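Local coordinates for Lmaj004144AAA protein (Leishmania major, PDB 1Y63) that probably transfers the terminal phosphate of nucleoside triphosphates to monophosphates and hydrolyses ATP, as an AK6-type adenylate kinase linked to 40S ribosome maturation, at residues A[10-16]-A[101-107]; A[72-77]-A[95-100]. All blocks are in the same frame, centred on the assembly; numbering follows the deposited sequence.

Interaction 1 pairs strand 12-16 of the parallel sheet with the strand that runs through residues 103-108, and interaction 2 packs helix 66-80 against the loop before the second of these strands. Because residues 95-100 lead directly into residues 101-107, the two contacts adjoin, their centres about 13 Å apart. Asn-12 ND2 lies 2.8 Å from Trp-100 O, a probable hydrogen bond, while Phe-96 packs on interaction 1, its CB 3.8 Å from Phe-101 CE2 and its CE2 3.9 Å from Leu-14 CD1. Strand 12-16 leads into the P-loop, and the Leu-107 side chain stands about 6 Å from the bound ADP and about 4 Å from the side chain of ADP-binding Asn-158.

Interaction 1 (A[10-16]-A[101-107]); sequences GINILIT and FHMVVVL
Apolar side chains fill both faces of two neighbouring parallel strands, 12-16 and 103-108, whose axes in these segments approach to 4.7 Å with N-to-C directions 17° apart. On one face Leu-14 (chi1 t, chi2 p) sets its CB over the ring of Phe-101, 3.8 Å from the centroid and 12° off the normal, a CH-pi contact, and its CD2 4.1 Å from Val-104 CG1; Thr-16 CG2 lies 3.8 Å from Val-106 CG2. On the other face Ile-13 CG2 is 4.2 Å from Val-105 CG2, while Ile-15, with both chi angles m, brings CD1 to 3.7 Å from Val-105 CB and CG2 to 3.8 Å from Leu-107 CD1. Helices 161-178 and 23-33 cover this face. Strand 12-16 is the central strand of a five-stranded parallel sheet of order 2-3-1-4-5, as in P-loop nucleoside monophosphate kinases; it runs into the P-loop, whose residues 18-25 line the ADP pocket. Extended backbones pair Leu-14 with Val-104, Ile-15 with Val-105 and Thr-16 with Val-106. Hydrogen bonds alternate: Leu-14 N to Met-103 O (2.9 Å), Val-105 N to Leu-14 O (2.8 Å), Thr-16 N to Val-105 O (2.9 Å) and Leu-107 N to Thr-16 O (3.0 Å). Past this ladder, the CA-to-CB bond of His-102 (phi/psi -102/-14, chi1 m, chi2 99°) points toward segment 10-16 and the ring edge meets the Asn-12 backbone: Asn-12 N donates to His-102 ND1 and His-102 N to Asn-12 O, both at 2.9 Å. The amide end of Asn-12 turns to His-86, Met-80 and Trp-100, and Thr-16 OG1 bonds to Tyr-90 O.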
loop_
_atom_site.group_PDB
_atom_site.type_symbol
_atom_site.label_atom_id
_atom_site.label_comp_id
_atom_site.label_asym_id
_atom_site.label_seq_id
_atom_site.Cartn_x
_atom_site.Cartn_y
_atom_site.Cartn_z
ATOM N N GLY A 10 6.160 9.573 14.138
ATOM C CA GLY A 10 6.252 10.258 12.855
ATOM C C GLY A 10 4.961 10.214 12.067
ATOM O O GLY A 10 3.899 9.896 12.623
ATOM N N ILE A 11 5.060 10.542 10.778
ATOM C CA ILE A 11 3.922 10.479 9.857
ATOM C C ILE A 11 4.003 9.180 9.075
ATOM O O ILE A 11 5.018 8.870 8.471
ATOM C CB ILE A 11 3.898 11.673 8.889
ATOM C CG1 ILE A 11 3.850 12.993 9.680
ATOM C CG2 ILE A 11 2.717 11.557 7.926
ATOM C CD1 ILE A 11 2.556 13.213 10.407
ATOM N N ASN A 12 2.919 8.408 9.111
ATOM C CA ASN A 12 2.859 7.101 8.439
ATOM C C ASN A 12 1.779 7.105 7.377
ATOM O O ASN A 12 0.655 7.490 7.645
ATOM C CB ASN A 12 2.559 5.989 9.427
ATOM C CG ASN A 12 3.672 5.766 10.422
ATOM O OD1 ASN A 12 4.835 6.028 10.135
ATOM N ND2 ASN A 12 3.316 5.266 11.605
ATOM N N ILE A 13 2.150 6.655 6.187
ATOM C CA ILE A 13 1.243 6.539 5.040
ATOM C C ILE A 13 1.174 5.095 4.585
ATOM O O ILE A 13 2.199 4.397 4.564
ATOM C CB ILE A 13 1.768 7.394 3.863
ATOM C CG1 ILE A 13 1.930 8.858 4.293
ATOM C CG2 ILE A 13 0.864 7.240 2.620
ATOM C CD1 ILE A 13 2.635 9.665 3.233
ATOM N N LEU A 14 -0.028 4.637 4.224
ATOM C CA LEU A 14 -0.214 3.350 3.586
ATOM C C LEU A 14 -0.608 3.580 2.148
ATOM O O LEU A 14 -1.490 4.369 1.874
ATOM C CB LEU A 14 -1.309 2.552 4.285
ATOM C CG LEU A 14 -1.703 1.198 3.659
ATOM C CD1 LEU A 14 -0.513 0.254 3.630
ATOM C CD2 LEU A 14 -2.869 0.614 4.447
ATOM N N ILE A 15 0.108 2.911 1.233
ATOM C CA ILE A 15 -0.254 2.860 -0.192
ATOM C C ILE A 15 -0.754 1.442 -0.474
ATOM O O ILE A 15 -0.031 0.455 -0.278
ATOM C CB ILE A 15 0.929 3.185 -1.138
ATOM C CG1 ILE A 15 1.731 4.420 -0.692
ATOM C CG2 ILE A 15 0.417 3.319 -2.562
ATOM C CD1 ILE A 15 0.974 5.688 -0.612
ATOM N N THR A 16 -2.008 1.336 -0.881
ATOM C CA THR A 16 -2.616 0.042 -1.139
ATOM C C THR A 16 -3.339 0.079 -2.509
ATOM O O THR A 16 -3.340 1.113 -3.194
ATOM C CB THR A 16 -3.530 -0.365 0.036
ATOM O OG1 THR A 16 -3.926 -1.735 -0.114
ATOM C CG2 THR A 16 -4.805 0.527 0.117
ATOM N N PHE A 101 -1.648 4.660 11.089
ATOM C CA PHE A 101 -1.675 5.429 9.836
ATOM C C PHE A 101 -2.375 6.776 9.906
ATOM O O PHE A 101 -3.464 6.907 10.490
ATOM C CB PHE A 101 -2.265 4.589 8.689
ATOM C CG PHE A 101 -1.377 3.438 8.291
ATOM C CD1 PHE A 101 -0.123 3.694 7.763
ATOM C CD2 PHE A 101 -1.751 2.136 8.491
ATOM C CE1 PHE A 101 0.720 2.692 7.421
ATOM C CE2 PHE A 101 -0.896 1.102 8.141
ATOM C CZ PHE A 101 0.329 1.387 7.581
ATOM N N HIS A 102 -1.745 7.764 9.270
ATOM C CA HIS A 102 -2.310 9.108 9.152
ATOM C C HIS A 102 -2.923 9.396 7.807
ATOM O O HIS A 102 -3.613 10.390 7.673
ATOM C CB HIS A 102 -1.247 10.140 9.470
ATOM C CG HIS A 102 -0.562 9.860 10.750
ATOM N ND1 HIS A 102 0.661 9.230 10.815
ATOM C CD2 HIS A 102 -0.985 10.007 12.028
ATOM C CE1 HIS A 102 0.989 9.057 12.084
ATOM N NE2 HIS A 102 0.003 9.513 12.841
ATOM N N MET A 103 -2.637 8.536 6.829
ATOM C CA MET A 103 -3.121 8.651 5.474
ATOM C C MET A 103 -3.127 7.262 4.834
ATOM O O MET A 103 -2.184 6.464 5.036
ATOM C CB MET A 103 -2.231 9.601 4.653
ATOM C CG MET A 103 -2.763 9.911 3.301
ATOM S SD MET A 103 -1.530 10.844 2.351
ATOM C CE MET A 103 -1.047 12.069 3.494
ATOM N N VAL A 104 -4.176 6.966 4.062
ATOM C CA VAL A 104 -4.238 5.724 3.291
ATOM C C VAL A 104 -4.559 6.109 1.863
ATOM O O VAL A 104 -5.522 6.811 1.622
ATOM C CB VAL A 104 -5.297 4.757 3.826
ATOM C CG1 VAL A 104 -5.415 3.520 2.958
ATOM C CG2 VAL A 104 -4.943 4.369 5.259
ATOM N N VAL A 105 -3.699 5.719 0.937
ATOM C CA VAL A 105 -3.865 6.052 -0.468
ATOM C C VAL A 105 -4.192 4.787 -1.200
ATOM O O VAL A 105 -3.448 3.797 -1.107
ATOM C CB VAL A 105 -2.565 6.633 -1.050
ATOM C CG1 VAL A 105 -2.749 6.993 -2.494
ATOM C CG2 VAL A 105 -2.089 7.816 -0.242
ATOM N N VAL A 106 -5.331 4.771 -1.896
ATOM C CA VAL A 106 -5.725 3.600 -2.683
ATOM C C VAL A 106 -5.541 3.958 -4.152
ATOM O O VAL A 106 -6.138 4.930 -4.628
ATOM C CB VAL A 106 -7.212 3.224 -2.451
ATOM C CG1 VAL A 106 -7.607 1.999 -3.304
ATOM C CG2 VAL A 106 -7.545 2.976 -1.009
ATOM N N LEU A 107 -4.761 3.131 -4.860
ATOM C CA LEU A 107 -4.483 3.321 -6.268
ATOM C C LEU A 107 -5.407 2.471 -7.127
ATOM O O LEU A 107 -5.671 1.321 -6.812
ATOM C CB LEU A 107 -3.028 2.981 -6.591
ATOM C CG LEU A 107 -1.959 3.707 -5.756
ATOM C CD1 LEU A 107 -0.550 3.315 -6.189
ATOM C CD2 LEU A 107 -2.182 5.165 -5.862
#

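Interaction 2 (A[72-77]-A[95-100]); sequences LLDFME and LFPERW. With MN (manganese (II) ion), chain F.
Glu-77 on helix 66-80, which packs across the connection between strands 85-89 and 103-108, receives three hydrogen bonds from segment 95-100. Its side chain (chi1 t, chi2 p) lies against the edge of the Arg-99 guanidinium in a bidentate salt bridge, OE2 to Arg-99 NH1 and OE1 to Arg-99 NH2, each 2.9 Å, and OE1 also accepts from Trp-100 NE1 at 2.8 Å. Arg-99 NH1 has a second acceptor in Glu-6 O. Leu-73 lies nearest Phe-96 (CA atoms 7.2 Å apart) and, one turn on, Glu-77 nearest Trp-100 (CA atoms 8.5 Å). Residues 98-100 adopt helical phi/psi. Alongside, Met-76 CB sits 3.6 Å from Trp-100 CH2, and its SD lies obliquely 4.9 Å from the Phe-96 ring centroid, a Met-aromatic contact. Leu-73 (chi1 m, chi2 t) brings CD2 to Phe-96 CD1 (3.7 Å). Glu-98, out of reach of the helix, binds manganese through OE2 (2.3 Å) at a site including Ala-147. One carboxylate thus compensates the Arg-99 charge and satisfies the indole NH beside an apolar interface.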
loop_
_atom_site.group_PDB
_atom_site.type_symbol
_atom_site.label_atom_id
_atom_site.label_comp_id
_atom_site.label_asym_id
_atom_site.label_seq_id
_atom_site.Cartn_x
_atom_site.Cartn_y
_atom_site.Cartn_z
ATOM N N LEU A 72 3.370 -10.834 11.443
ATOM C CA LEU A 72 3.724 -9.673 10.618
ATOM C C LEU A 72 3.553 -8.382 11.419
ATOM O O LEU A 72 4.406 -7.510 11.407
ATOM C CB LEU A 72 2.890 -9.623 9.332
ATOM C CG LEU A 72 3.038 -8.349 8.496
ATOM C CD1 LEU A 72 4.437 -8.172 7.962
ATOM C CD2 LEU A 72 2.028 -8.351 7.365
ATOM N N LEU A 73 2.411 -8.237 12.082
ATOM C CA LEU A 73 2.156 -7.024 12.859
ATOM C C LEU A 73 3.144 -6.835 13.987
ATOM O O LEU A 73 3.610 -5.717 14.230
ATOM C CB LEU A 73 0.724 -7.016 13.390
ATOM C CG LEU A 73 -0.413 -7.066 12.353
ATOM C CD1 LEU A 73 -1.741 -6.992 13.084
ATOM C CD2 LEU A 73 -0.378 -6.009 11.300
ATOM N N ASP A 74 3.518 -7.914 14.675
ATOM C CA ASP A 74 4.489 -7.802 15.744
ATOM C C ASP A 74 5.846 -7.347 15.199
ATOM O O ASP A 74 6.564 -6.592 15.865
ATOM C CB ASP A 74 4.649 -9.144 16.488
ATOM C CG ASP A 74 3.456 -9.509 17.353
ATOM O OD1 ASP A 74 2.600 -8.656 17.636
ATOM O OD2 ASP A 74 3.399 -10.689 17.774
ATOM N N PHE A 75 6.204 -7.833 14.002
ATOM C CA PHE A 75 7.438 -7.449 13.328
ATOM C C PHE A 75 7.424 -5.973 12.956
ATOM O O PHE A 75 8.427 -5.252 13.141
ATOM C CB PHE A 75 7.639 -8.329 12.085
ATOM C CG PHE A 75 8.965 -8.137 11.417
ATOM C CD1 PHE A 75 9.138 -7.112 10.485
ATOM C CD2 PHE A 75 10.021 -8.996 11.693
ATOM C CE1 PHE A 75 10.385 -6.928 9.866
ATOM C CE2 PHE A 75 11.279 -8.822 11.056
ATOM C CZ PHE A 75 11.437 -7.795 10.155
ATOM N N MET A 76 6.290 -5.515 12.422
ATOM C CA MET A 76 6.168 -4.128 11.963
ATOM C C MET A 76 6.009 -3.101 13.088
ATOM O O MET A 76 6.461 -1.967 12.964
ATOM C CB MET A 76 5.001 -4.001 10.981
ATOM C CG MET A 76 5.193 -4.691 9.670
ATOM S SD MET A 76 3.748 -4.543 8.624
ATOM C CE MET A 76 3.767 -2.767 8.258
ATOM N N GLU A 77 5.381 -3.504 14.194
ATOM C CA GLU A 77 5.057 -2.575 15.259
ATOM C C GLU A 77 6.202 -1.644 15.667
ATOM O O GLU A 77 6.015 -0.438 15.676
ATOM C CB GLU A 77 4.481 -3.318 16.468
ATOM C CG GLU A 77 4.232 -2.431 17.694
ATOM C CD GLU A 77 3.012 -1.534 17.575
ATOM O OE1 GLU A 77 2.086 -1.837 16.784
ATOM O OE2 GLU A 77 2.958 -0.543 18.344
ATOM N N LEU A 95 -5.812 -5.607 7.844
ATOM C CA LEU A 95 -5.052 -6.217 8.918
ATOM C C LEU A 95 -4.339 -5.244 9.832
ATOM O O LEU A 95 -4.092 -5.570 10.990
ATOM C CB LEU A 95 -4.065 -7.214 8.364
ATOM C CG LEU A 95 -2.805 -6.693 7.669
ATOM C CD1 LEU A 95 -1.797 -7.810 7.514
ATOM C CD2 LEU A 95 -3.115 -6.107 6.329
ATOM N N PHE A 96 -4.023 -4.057 9.347
ATOM C CA PHE A 96 -3.205 -3.141 10.138
ATOM C C PHE A 96 -4.073 -2.321 11.086
ATOM O O PHE A 96 -5.221 -1.984 10.754
ATOM C CB PHE A 96 -2.458 -2.156 9.249
ATOM C CG PHE A 96 -1.611 -2.780 8.160
ATOM C CD1 PHE A 96 -0.636 -3.713 8.451
ATOM C CD2 PHE A 96 -1.777 -2.405 6.838
ATOM C CE1 PHE A 96 0.156 -4.252 7.453
ATOM C CE2 PHE A 96 -0.987 -2.964 5.835
ATOM C CZ PHE A 96 -0.012 -3.870 6.162
ATOM N N PRO A 97 -3.518 -1.965 12.254
ATOM C CA PRO A 97 -4.243 -1.113 13.187
ATOM C C PRO A 97 -4.347 0.310 12.670
ATOM O O PRO A 97 -3.373 0.876 12.183
ATOM C CB PRO A 97 -3.408 -1.171 14.456
ATOM C CG PRO A 97 -2.107 -1.572 14.066
ATOM C CD PRO A 97 -2.203 -2.346 12.780
ATOM N N GLU A 98 -5.520 0.912 12.833
ATOM C CA GLU A 98 -5.736 2.298 12.484
ATOM C C GLU A 98 -4.795 3.231 13.227
ATOM O O GLU A 98 -4.449 4.277 12.710
ATOM C CB GLU A 98 -7.184 2.706 12.724
ATOM C CG GLU A 98 -8.176 2.106 11.795
ATOM C CD GLU A 98 -9.572 2.657 12.047
ATOM O OE1 GLU A 98 -9.757 3.878 11.877
ATOM O OE2 GLU A 98 -10.466 1.871 12.444
ATOM N N ARG A 99 -4.350 2.840 14.415
ATOM C CA ARG A 99 -3.389 3.603 15.188
ATOM C C ARG A 99 -2.135 4.006 14.389
ATOM O O ARG A 99 -1.538 5.071 14.651
ATOM C CB ARG A 99 -2.977 2.751 16.404
ATOM C CG ARG A 99 -1.868 3.318 17.259
ATOM C CD ARG A 99 -1.733 2.568 18.550
ATOM N NE ARG A 99 -1.587 1.139 18.333
ATOM C CZ ARG A 99 -0.437 0.528 18.071
ATOM N NH1 ARG A 99 0.701 1.216 18.008
ATOM N NH2 ARG A 99 -0.422 -0.772 17.845
ATOM N N TRP A 100 -1.711 3.139 13.477
ATOM C CA TRP A 100 -0.439 3.355 12.761
ATOM C C TRP A 100 -0.498 4.465 11.744
ATOM O O TRP A 100 0.506 5.143 11.532
ATOM C CB TRP A 100 -0.025 2.097 12.030
ATOM C CG TRP A 100 0.512 0.975 12.871
ATOM C CD1 TRP A 100 0.761 0.971 14.208
ATOM C CD2 TRP A 100 0.874 -0.316 12.390
ATOM N NE1 TRP A 100 1.267 -0.246 14.591
ATOM C CE2 TRP A 100 1.353 -1.052 13.489
ATOM C CE3 TRP A 100 0.870 -0.912 11.119
ATOM C CZ2 TRP A 100 1.791 -2.354 13.365
ATOM C CZ3 TRP A 100 1.318 -2.201 11.000
ATOM C CH2 TRP A 100 1.757 -2.908 12.099
HETATM MN MN MN F . -11.309 -0.061 11.513
HETATM O O HOH W 1 -10.307 -0.823 11.767
#